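Local coordinates for acyl-[acyl-carrier-protein]--UDP-N-acetylglucosamine O-acyltransferase (Helicobacter pylori, PDB 1J2Z) that transfers a (3R)-hydroxyacyl chain from acyl carrier protein to UDP-N-acetylglucosamine, the opening step of lipid A biosynthesis, at residues Q67-K72 against Y116-H121; Y146-G151 against R195-Q200; S171-D176 against C181-N186. All coordinates share one frame; numbering follows the deposited sequence.

How the interactions relate
All three contacts involve the left-handed β-helix, but at different depths. Interaction 1 is largely buried: it joins the 67-72 loop to strand 118-119 through carbon contacts, a bound sugar and a water, with no direct hydrogen bond, beside a second subunit. Interaction 2 lies on the surface, across the chain's centre, where one arginine of the C-terminal helical part leans on a turn of the β-helix through van der Waals contact and a bridging water. Interaction 3, partly buried and nested within the loop that interaction 2 closes, relies on a direct backbone hydrogen bond and a leucine-valine contact. Strands 118-119 and 172-173 share one sheet; strands 148-149 and 181-184 share another.

Interaction 1: Q67-K72 against Y116-H121. With SOG (octyl 1-thio-beta-D-glucopyranoside), chain B; SO4 (sulfate ion), chain C.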
loop_
_atom_site.group_PDB
_atom_site.type_symbol
_atom_site.label_atom_id
_atom_site.label_comp_id
_atom_site.label_asym_id
_atom_site.label_seq_id
_atom_site.Cartn_x
_atom_site.Cartn_y
_atom_site.Cartn_z
ATOM N N GLN A 67 -6.381 5.355 -18.118
ATOM C CA GLN A 67 -6.363 6.807 -17.966
ATOM C C GLN A 67 -5.878 7.320 -16.617
ATOM O O GLN A 67 -6.086 6.686 -15.580
ATOM C CB GLN A 67 -7.753 7.379 -18.263
ATOM C CG GLN A 67 -8.881 6.715 -17.500
ATOM C CD GLN A 67 -10.251 7.188 -17.961
ATOM O OE1 GLN A 67 -10.650 8.323 -17.701
ATOM N NE2 GLN A 67 -10.972 6.319 -18.658
ATOM N N PRO A 68 -5.207 8.482 -16.615
ATOM C CA PRO A 68 -4.724 9.028 -15.346
ATOM C C PRO A 68 -5.875 9.252 -14.368
ATOM O O PRO A 68 -7.029 9.409 -14.776
ATOM C CB PRO A 68 -4.026 10.329 -15.762
ATOM C CG PRO A 68 -4.627 10.659 -17.095
ATOM C CD PRO A 68 -4.782 9.318 -17.748
ATOM N N GLN A 69 -5.557 9.240 -13.078
ATOM C CA GLN A 69 -6.565 9.437 -12.045
ATOM C C GLN A 69 -6.920 10.914 -11.939
ATOM O O GLN A 69 -8.028 11.270 -11.542
ATOM C CB GLN A 69 -6.043 8.906 -10.708
ATOM C CG GLN A 69 -5.665 7.432 -10.776
ATOM C CD GLN A 69 -5.310 6.846 -9.426
ATOM O OE1 GLN A 69 -4.305 7.211 -8.815
ATOM N NE2 GLN A 69 -6.138 5.929 -8.955
ATOM N N ASP A 70 -5.971 11.763 -12.319
ATOM C CA ASP A 70 -6.151 13.212 -12.300
ATOM C C ASP A 70 -7.509 13.627 -12.877
ATOM O O ASP A 70 -7.951 13.104 -13.902
ATOM C CB ASP A 70 -5.023 13.871 -13.097
ATOM C CG ASP A 70 -5.224 15.361 -13.274
ATOM O OD1 ASP A 70 -5.340 16.077 -12.256
ATOM O OD2 ASP A 70 -5.261 15.817 -14.435
ATOM N N LEU A 71 -8.164 14.575 -12.211
ATOM C CA LEU A 71 -9.471 15.059 -12.648
ATOM C C LEU A 71 -9.370 15.958 -13.874
ATOM O O LEU A 71 -10.271 15.977 -14.713
ATOM C CB LEU A 71 -10.156 15.825 -11.512
ATOM C CG LEU A 71 -11.540 16.416 -11.814
ATOM C CD1 LEU A 71 -12.517 15.297 -12.153
ATOM C CD2 LEU A 71 -12.033 17.213 -10.611
ATOM N N LYS A 72 -8.274 16.704 -13.971
ATOM C CA LYS A 72 -8.057 17.614 -15.091
ATOM C C LYS A 72 -8.061 16.886 -16.433
ATOM O O LYS A 72 -8.338 17.486 -17.472
ATOM C CB LYS A 72 -6.729 18.362 -14.913
ATOM C CG LYS A 72 -6.413 19.341 -16.041
ATOM C CD LYS A 72 -5.088 20.065 -15.819
ATOM C CE LYS A 72 -4.797 21.034 -16.961
ATOM N NZ LYS A 72 -3.516 21.772 -16.776
ATOM N N TYR A 116 2.910 -3.320 -6.346
ATOM C CA TYR A 116 2.088 -2.217 -5.863
ATOM C C TYR A 116 2.649 -0.823 -6.150
ATOM O O TYR A 116 2.221 0.153 -5.532
ATOM C CB TYR A 116 1.834 -2.354 -4.353
ATOM C CG TYR A 116 1.545 -3.767 -3.881
ATOM C CD1 TYR A 116 2.573 -4.580 -3.411
ATOM C CD2 TYR A 116 0.246 -4.283 -3.888
ATOM C CE1 TYR A 116 2.327 -5.865 -2.956
ATOM C CE2 TYR A 116 -0.016 -5.584 -3.428
ATOM C CZ TYR A 116 1.040 -6.366 -2.965
ATOM O OH TYR A 116 0.832 -7.648 -2.518
ATOM N N VAL A 117 3.606 -0.723 -7.068
ATOM C CA VAL A 117 4.181 0.579 -7.409
ATOM C C VAL A 117 3.256 1.339 -8.363
ATOM O O VAL A 117 2.783 0.787 -9.352
ATOM C CB VAL A 117 5.570 0.434 -8.091
ATOM C CG1 VAL A 117 5.968 1.751 -8.764
ATOM C CG2 VAL A 117 6.624 0.046 -7.059
ATOM N N HIS A 118 2.981 2.602 -8.055
ATOM C CA HIS A 118 2.143 3.404 -8.940
ATOM C C HIS A 118 2.929 4.565 -9.532
ATOM O O HIS A 118 3.561 5.330 -8.806
ATOM C CB HIS A 118 0.924 3.975 -8.213
ATOM C CG HIS A 118 0.161 4.972 -9.035
ATOM N ND1 HIS A 118 -0.025 6.279 -8.639
ATOM C CD2 HIS A 118 -0.414 4.865 -10.255
ATOM C CE1 HIS A 118 -0.681 6.934 -9.581
ATOM N NE2 HIS A 118 -0.929 6.098 -10.572
ATOM N N VAL A 119 2.887 4.689 -10.851
ATOM C CA VAL A 119 3.565 5.783 -11.533
ATOM C C VAL A 119 2.476 6.641 -12.162
ATOM O O VAL A 119 1.789 6.209 -13.085
ATOM C CB VAL A 119 4.522 5.269 -12.620
ATOM C CG1 VAL A 119 5.171 6.454 -13.349
ATOM C CG2 VAL A 119 5.587 4.399 -11.984
ATOM N N ALA A 120 2.305 7.853 -11.644
ATOM C CA ALA A 120 1.270 8.754 -12.142
ATOM C C ALA A 120 1.579 9.377 -13.499
ATOM O O ALA A 120 2.698 9.292 -14.015
ATOM C CB ALA A 120 0.997 9.860 -11.112
ATOM N N HIS A 121 0.561 10.012 -14.068
ATOM C CA HIS A 121 0.677 10.661 -15.361
ATOM C C HIS A 121 1.827 11.658 -15.419
ATOM O O HIS A 121 2.156 12.314 -14.424
ATOM C CB HIS A 121 -0.621 11.402 -15.693
ATOM C CG HIS A 121 -0.919 12.538 -14.764
ATOM N ND1 HIS A 121 -1.666 12.388 -13.616
ATOM C CD2 HIS A 121 -0.552 13.841 -14.806
ATOM C CE1 HIS A 121 -1.749 13.550 -12.994
ATOM N NE2 HIS A 121 -1.080 14.448 -13.694
HETATM C C1 SOG B . -2.005 13.218 -8.205
HETATM C C2 SOG B . -2.378 13.027 -9.696
HETATM C C3 SOG B . -3.086 11.676 -9.878
HETATM C C4 SOG B . -2.126 10.573 -9.419
HETATM C C5 SOG B . -1.771 10.799 -7.927
HETATM C C6 SOG B . -0.798 9.736 -7.436
HETATM C "C1'" SOG B . -1.608 15.094 -6.761
HETATM C "C2'" SOG B . -0.294 15.273 -6.026
HETATM C "C3'" SOG B . -0.325 16.504 -5.140
HETATM C "C4'" SOG B . 0.992 16.692 -4.402
HETATM C "C5'" SOG B . 0.954 17.930 -3.516
HETATM C "C6'" SOG B . 2.213 18.037 -2.680
HETATM C "C7'" SOG B . 2.189 19.261 -1.795
HETATM C "C8'" SOG B . 3.453 19.340 -0.973
HETATM S S1 SOG B . -1.323 14.467 -8.018
HETATM O O2 SOG B . -3.231 14.081 -10.125
HETATM O O3 SOG B . -3.421 11.487 -11.237
HETATM O O4 SOG B . -2.738 9.305 -9.583
HETATM O O5 SOG B . -1.159 12.112 -7.777
HETATM O O6 SOG B . -1.508 8.581 -7.033
HETATM S S SO4 C . -9.199 3.494 -20.186
HETATM O O1 SO4 C . -8.864 2.099 -20.472
HETATM O O2 SO4 C . -8.771 4.332 -21.295
HETATM O O3 SO4 C . -10.635 3.643 -20.003
HETATM O O4 SO4 C . -8.533 3.939 -18.964
HETATM O O HOH W 1 -2.287 9.128 -12.973
#
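Pro68, Gln69 and Asp70 meet His118 and His121 in a buried contact lining a ligand pocket, where the loop after strand 63-64 folds over strand 118-119 and the residues that follow it. No direct hydrogen bond joins the two segments; carbon contacts, a water and the glucose ring of octyl thioglucoside do the work. Pro68 CB rests on His121 CB at 3.6 Å, and Asp70 CB comes obliquely to the imidazole, 3.3 Å from His121 CE1, with carboxylate and ring planes 37° apart. The His121 ring is swung between its backbone N and carbonyl carbon (chi1 65°), which brings the ring's ND1 edge within reach of the sugar. There ND1 gives SOG O3 a weak hydrogen bond of 3.1 Å. Asp70 N adds another weak one to SOG O3, at 2.8 Å.

This is the left-handed parallel β-helix of the hexapeptide-repeat acyltransferases, with the 67-72 loop standing out from its coils. Gln69 to Lys72 belong to the substrate site, and His121 probably does too; the detergent sugar occupies part of that pocket. Water 1 bridges the backbones, accepting from Gln69 N at 3.3 Å and from His121 N at 3.2 Å, and it is also hydrogen-bonded to SOG O3. Gln69 OE1 lies 2.7 Å from SOG O4 and accepts a hydrogen bond from Asn133 ND2 of the second subunit, so the neighbouring chain positions this amide. The His118 ring has SOG O4 at its edge, while the His121 ring meets His140 edge-to-face. At the start of the segment, Gln67 N gives a nearly straight bond (168°) of 2.7 Å to O4 of a sulfate probably from the crystallisation liquor.

Interaction 2: Y146-G151 against R195-Q200; sequences YVNIGG and RHRMRQ
Arg197 reaches from helix 195-201 across Tyr146 and towards Asn148, meeting both side chains at about a right angle. Its aliphatic part does the closest touching: Arg197 CD lies 3.5 Å from Tyr146 CB. Guanidinium and phenol planes stand 81° apart. One face of the guanidinium looks at Tyr146 CD2, offset toward the rim, whereas Arg197 NH1 sits at the edge of the tyrosine ring near its plane, so the charge is not laid over the aromatic face. The arginine chain bends at chi2 (99°, away from a staggered value) and again at chi3, which carries NH1 back to the β-helix; the carbonyl Tyr146 O lies at the guanidinium edge.

The tyrosine occupies the turn leading into strand 148-149 of the left-handed β-helix, and the arginine belongs to the first helix of the C-terminal α-helical part, so the pair joins the two parts of the subunit on their surface. Tyr146 is backed by a ring stack with His128. The polar link between Asn148 and Arg197 runs through a water: water 2 accepts from Asn148 ND2 at 2.8 Å and from Arg197 NH1 at 2.7 Å. Asn148 ND2 also donates to the carbonyl of the preceding residue, Val147 O, at 3.0 Å, from above the carbonyl plane and not along a lone pair.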
loop_
_atom_site.group_PDB
_atom_site.type_symbol
_atom_site.label_atom_id
_atom_site.label_comp_id
_atom_site.label_asym_id
_atom_site.label_seq_id
_atom_site.Cartn_x
_atom_site.Cartn_y
_atom_site.Cartn_z
ATOM N N TYR A 146 19.984 5.529 -12.133
ATOM C CA TYR A 146 20.533 4.971 -10.900
ATOM C C TYR A 146 19.918 5.508 -9.613
ATOM O O TYR A 146 20.633 5.836 -8.665
ATOM C CB TYR A 146 22.051 5.178 -10.854
ATOM C CG TYR A 146 22.775 4.599 -12.043
ATOM C CD1 TYR A 146 22.984 5.360 -13.191
ATOM C CD2 TYR A 146 23.214 3.276 -12.039
ATOM C CE1 TYR A 146 23.611 4.817 -14.311
ATOM C CE2 TYR A 146 23.842 2.724 -13.155
ATOM C CZ TYR A 146 24.036 3.502 -14.286
ATOM O OH TYR A 146 24.647 2.963 -15.395
ATOM N N VAL A 147 18.595 5.596 -9.578
ATOM C CA VAL A 147 17.917 6.063 -8.380
ATOM C C VAL A 147 17.214 4.893 -7.702
ATOM O O VAL A 147 16.565 4.072 -8.361
ATOM C CB VAL A 147 16.871 7.153 -8.709
ATOM C CG1 VAL A 147 16.022 7.468 -7.471
ATOM C CG2 VAL A 147 17.576 8.413 -9.187
ATOM N N ASN A 148 17.374 4.806 -6.386
ATOM C CA ASN A 148 16.721 3.762 -5.607
ATOM C C ASN A 148 15.746 4.427 -4.652
ATOM O O ASN A 148 16.107 5.367 -3.950
ATOM C CB ASN A 148 17.738 2.945 -4.803
ATOM C CG ASN A 148 18.520 1.973 -5.664
ATOM O OD1 ASN A 148 19.149 1.049 -5.157
ATOM N ND2 ASN A 148 18.488 2.183 -6.971
ATOM N N ILE A 149 14.505 3.955 -4.645
ATOM C CA ILE A 149 13.503 4.512 -3.754
ATOM C C ILE A 149 12.945 3.375 -2.904
ATOM O O ILE A 149 12.385 2.411 -3.433
ATOM C CB ILE A 149 12.353 5.182 -4.534
ATOM C CG1 ILE A 149 12.919 6.214 -5.517
ATOM C CG2 ILE A 149 11.391 5.854 -3.554
ATOM C CD1 ILE A 149 11.865 6.943 -6.332
ATOM N N GLY A 150 13.112 3.496 -1.589
ATOM C CA GLY A 150 12.640 2.479 -0.665
ATOM C C GLY A 150 11.135 2.307 -0.604
ATOM O O GLY A 150 10.374 3.226 -0.906
ATOM N N GLY A 151 10.711 1.122 -0.176
ATOM C CA GLY A 151 9.298 0.808 -0.099
ATOM C C GLY A 151 8.397 1.759 0.667
ATOM O O GLY A 151 8.801 2.382 1.650
ATOM N N ARG A 195 27.265 7.343 -1.262
ATOM C CA ARG A 195 28.631 6.857 -1.418
ATOM C C ARG A 195 28.713 5.543 -2.188
ATOM O O ARG A 195 29.497 5.416 -3.131
ATOM C CB ARG A 195 29.264 6.693 -0.032
ATOM C CG ARG A 195 30.774 6.833 0.008
ATOM C CD ARG A 195 31.266 6.896 1.451
ATOM N NE ARG A 195 32.697 7.176 1.541
ATOM C CZ ARG A 195 33.651 6.343 1.138
ATOM N NH1 ARG A 195 33.327 5.169 0.613
ATOM N NH2 ARG A 195 34.926 6.679 1.265
ATOM N N HIS A 196 27.903 4.569 -1.786
ATOM C CA HIS A 196 27.909 3.270 -2.445
ATOM C C HIS A 196 27.689 3.376 -3.949
ATOM O O HIS A 196 28.285 2.627 -4.724
ATOM C CB HIS A 196 26.846 2.353 -1.834
ATOM C CG HIS A 196 26.688 1.057 -2.564
ATOM N ND1 HIS A 196 25.957 0.943 -3.726
ATOM C CD2 HIS A 196 27.208 -0.171 -2.324
ATOM C CE1 HIS A 196 26.034 -0.298 -4.173
ATOM N NE2 HIS A 196 26.788 -0.993 -3.341
ATOM N N ARG A 197 26.835 4.306 -4.359
ATOM C CA ARG A 197 26.550 4.499 -5.775
ATOM C C ARG A 197 27.705 5.204 -6.476
ATOM O O ARG A 197 28.126 4.801 -7.560
ATOM C CB ARG A 197 25.283 5.333 -5.954
ATOM C CG ARG A 197 24.947 5.616 -7.405
ATOM C CD ARG A 197 23.894 4.655 -7.911
ATOM N NE ARG A 197 24.281 3.261 -7.743
ATOM C CZ ARG A 197 23.445 2.240 -7.893
ATOM N NH1 ARG A 197 22.178 2.467 -8.213
ATOM N NH2 ARG A 197 23.871 0.994 -7.724
ATOM N N MET A 198 28.206 6.271 -5.858
ATOM C CA MET A 198 29.307 7.028 -6.442
ATOM C C MET A 198 30.540 6.154 -6.641
ATOM O O MET A 198 31.251 6.297 -7.632
ATOM C CB MET A 198 29.669 8.222 -5.552
ATOM C CG MET A 198 28.512 9.165 -5.268
ATOM S SD MET A 198 29.043 10.653 -4.395
ATOM C CE MET A 198 29.355 9.998 -2.780
ATOM N N ARG A 199 30.780 5.245 -5.701
ATOM C CA ARG A 199 31.940 4.362 -5.765
ATOM C C ARG A 199 31.953 3.420 -6.962
ATOM O O ARG A 199 33.012 2.943 -7.369
ATOM C CB ARG A 199 32.061 3.547 -4.473
ATOM C CG ARG A 199 32.486 4.368 -3.262
ATOM C CD ARG A 199 32.721 3.482 -2.048
ATOM N NE ARG A 199 31.500 2.802 -1.623
ATOM C CZ ARG A 199 31.445 1.910 -0.641
ATOM N NH1 ARG A 199 32.545 1.583 0.023
ATOM N NH2 ARG A 199 30.288 1.348 -0.319
ATOM N N GLN A 200 30.787 3.142 -7.531
ATOM C CA GLN A 200 30.744 2.255 -8.684
ATOM C C GLN A 200 30.706 3.029 -9.993
ATOM O O GLN A 200 31.111 2.515 -11.030
ATOM C CB GLN A 200 29.541 1.306 -8.607
ATOM C CG GLN A 200 28.191 1.982 -8.499
ATOM C CD GLN A 200 27.047 1.037 -8.816
ATOM O OE1 GLN A 200 26.798 0.714 -9.981
ATOM N NE2 GLN A 200 26.353 0.575 -7.780
HETATM O O HOH W 2 20.000 1.085 -9.012
#

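Interaction 3: S171-D176 against C181-N186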
loop_
_atom_site.group_PDB
_atom_site.type_symbol
_atom_site.label_atom_id
_atom_site.label_comp_id
_atom_site.label_asym_id
_atom_site.label_seq_id
_atom_site.Cartn_x
_atom_site.Cartn_y
_atom_site.Cartn_z
ATOM N N SER A 171 9.355 7.343 3.179
ATOM C CA SER A 171 9.598 8.778 3.160
ATOM C C SER A 171 8.482 9.477 2.395
ATOM O O SER A 171 7.724 8.845 1.657
ATOM C CB SER A 171 10.930 9.094 2.477
ATOM O OG SER A 171 12.009 8.439 3.111
ATOM N N ALA A 172 8.387 10.787 2.589
ATOM C CA ALA A 172 7.409 11.615 1.900
ATOM C C ALA A 172 8.257 12.772 1.384
ATOM O O ALA A 172 8.669 13.636 2.156
ATOM C CB ALA A 172 6.345 12.117 2.876
ATOM N N LEU A 173 8.537 12.772 0.084
ATOM C CA LEU A 173 9.382 13.804 -0.512
ATOM C C LEU A 173 8.596 14.886 -1.244
ATOM O O LEU A 173 7.825 14.599 -2.166
ATOM C CB LEU A 173 10.391 13.151 -1.466
ATOM C CG LEU A 173 11.487 14.021 -2.088
ATOM C CD1 LEU A 173 12.371 14.631 -0.988
ATOM C CD2 LEU A 173 12.331 13.160 -3.027
ATOM N N GLY A 174 8.802 16.133 -0.826
ATOM C CA GLY A 174 8.113 17.251 -1.444
ATOM C C GLY A 174 9.051 18.249 -2.100
ATOM O O GLY A 174 8.615 19.301 -2.568
ATOM N N LYS A 175 10.339 17.927 -2.143
ATOM C CA LYS A 175 11.318 18.813 -2.756
ATOM C C LYS A 175 12.309 18.056 -3.633
ATOM O O LYS A 175 12.433 16.835 -3.534
ATOM C CB LYS A 175 12.072 19.597 -1.680
ATOM C CG LYS A 175 11.227 20.645 -0.967
ATOM C CD LYS A 175 12.099 21.522 -0.084
ATOM C CE LYS A 175 11.301 22.642 0.562
ATOM N NZ LYS A 175 12.172 23.516 1.398
ATOM N N ASP A 176 13.010 18.791 -4.491
ATOM C CA ASP A 176 13.991 18.207 -5.400
ATOM C C ASP A 176 15.235 17.716 -4.674
ATOM O O ASP A 176 15.617 18.255 -3.631
ATOM C CB ASP A 176 14.414 19.231 -6.454
ATOM C CG ASP A 176 13.281 19.624 -7.376
ATOM O OD1 ASP A 176 12.172 19.055 -7.258
ATOM O OD2 ASP A 176 13.507 20.506 -8.230
ATOM N N CYS A 181 22.698 12.200 -3.814
ATOM C CA CYS A 181 22.302 12.409 -2.425
ATOM C C CYS A 181 21.383 11.319 -1.895
ATOM O O CYS A 181 20.647 10.692 -2.650
ATOM C CB CYS A 181 21.590 13.752 -2.267
ATOM S SG CYS A 181 22.627 15.168 -2.590
ATOM N N THR A 182 21.441 11.092 -0.588
ATOM C CA THR A 182 20.583 10.108 0.056
ATOM C C THR A 182 19.553 10.914 0.837
ATOM O O THR A 182 19.896 11.896 1.495
ATOM C CB THR A 182 21.367 9.211 1.026
ATOM O OG1 THR A 182 21.989 10.021 2.031
ATOM C CG2 THR A 182 22.424 8.431 0.282
ATOM N N VAL A 183 18.296 10.503 0.755
ATOM C CA VAL A 183 17.209 11.201 1.431
ATOM C C VAL A 183 16.428 10.265 2.346
ATOM O O VAL A 183 16.399 9.052 2.131
ATOM C CB VAL A 183 16.244 11.819 0.399
ATOM C CG1 VAL A 183 15.094 12.525 1.101
ATOM C CG2 VAL A 183 17.000 12.794 -0.484
ATOM N N GLU A 184 15.788 10.840 3.361
ATOM C CA GLU A 184 15.010 10.061 4.317
ATOM C C GLU A 184 14.147 10.966 5.196
ATOM O O GLU A 184 14.453 12.146 5.370
ATOM C CB GLU A 184 15.964 9.246 5.190
ATOM C CG GLU A 184 15.304 8.417 6.271
ATOM C CD GLU A 184 16.307 7.571 7.036
ATOM O OE1 GLU A 184 17.219 8.148 7.667
ATOM O OE2 GLU A 184 16.183 6.328 7.000
ATOM N N GLY A 185 13.067 10.411 5.741
ATOM C CA GLY A 185 12.199 11.183 6.615
ATOM C C GLY A 185 10.816 11.448 6.061
ATOM O O GLY A 185 10.621 11.453 4.845
ATOM N N ASN A 186 9.846 11.665 6.948
ATOM C CA ASN A 186 8.491 11.941 6.494
ATOM C C ASN A 186 8.654 13.122 5.557
ATOM O O ASN A 186 8.600 12.958 4.343
ATOM C CB ASN A 186 7.573 12.297 7.661
ATOM C CG ASN A 186 6.124 11.936 7.384
ATOM O OD1 ASN A 186 5.514 12.444 6.443
ATOM N ND2 ASN A 186 5.571 11.046 8.200
#
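Ala172 N donates to Gly185 O at 3.2 Å, the sound hydrogen bond between segments 171-176 and 181-186. It is fairly straight (160° at the hydrogen), and the donor is tilted 19° from the carbonyl plane. The same oxygen receives a CA-H...O contact from Ser171 CA at 3.3 Å, so Gly185 O is approached by two consecutive residues. A second, weak bond from Ala172 N to Asn186 O is doubtful, because that oxygen is modelled too close to its neighbours and Asn186 is poorly ordered.

The polar side chains look elsewhere. Ser171 OG lies 3.6 Å from Glu184 CA but is hydrogen-bonded to Ala168 O; the serine's backbone N is bonded separately, to Thr153 OG1. Glu184 points its CB away from the contact, and its carboxylate forms a salt bridge with Arg191. Leu173 and Val183 cross at about a right angle, Leu173 CD1 touching Val183 CG1 at 4.0 Å, and both side chains also pack on Ala188.

Strand 172-173 is the last strand of its sheet, near the C-terminal end of the β-helix, and strand 181-184 runs parallel to strand 166-167. The serine hydroxyl and the glutamate carboxylate have their partners, Ala168 O and Arg191, beyond the two segments; the link is therefore one sound backbone bond plus an apolar contact, with the side-chain polar groups serving other parts of the fold.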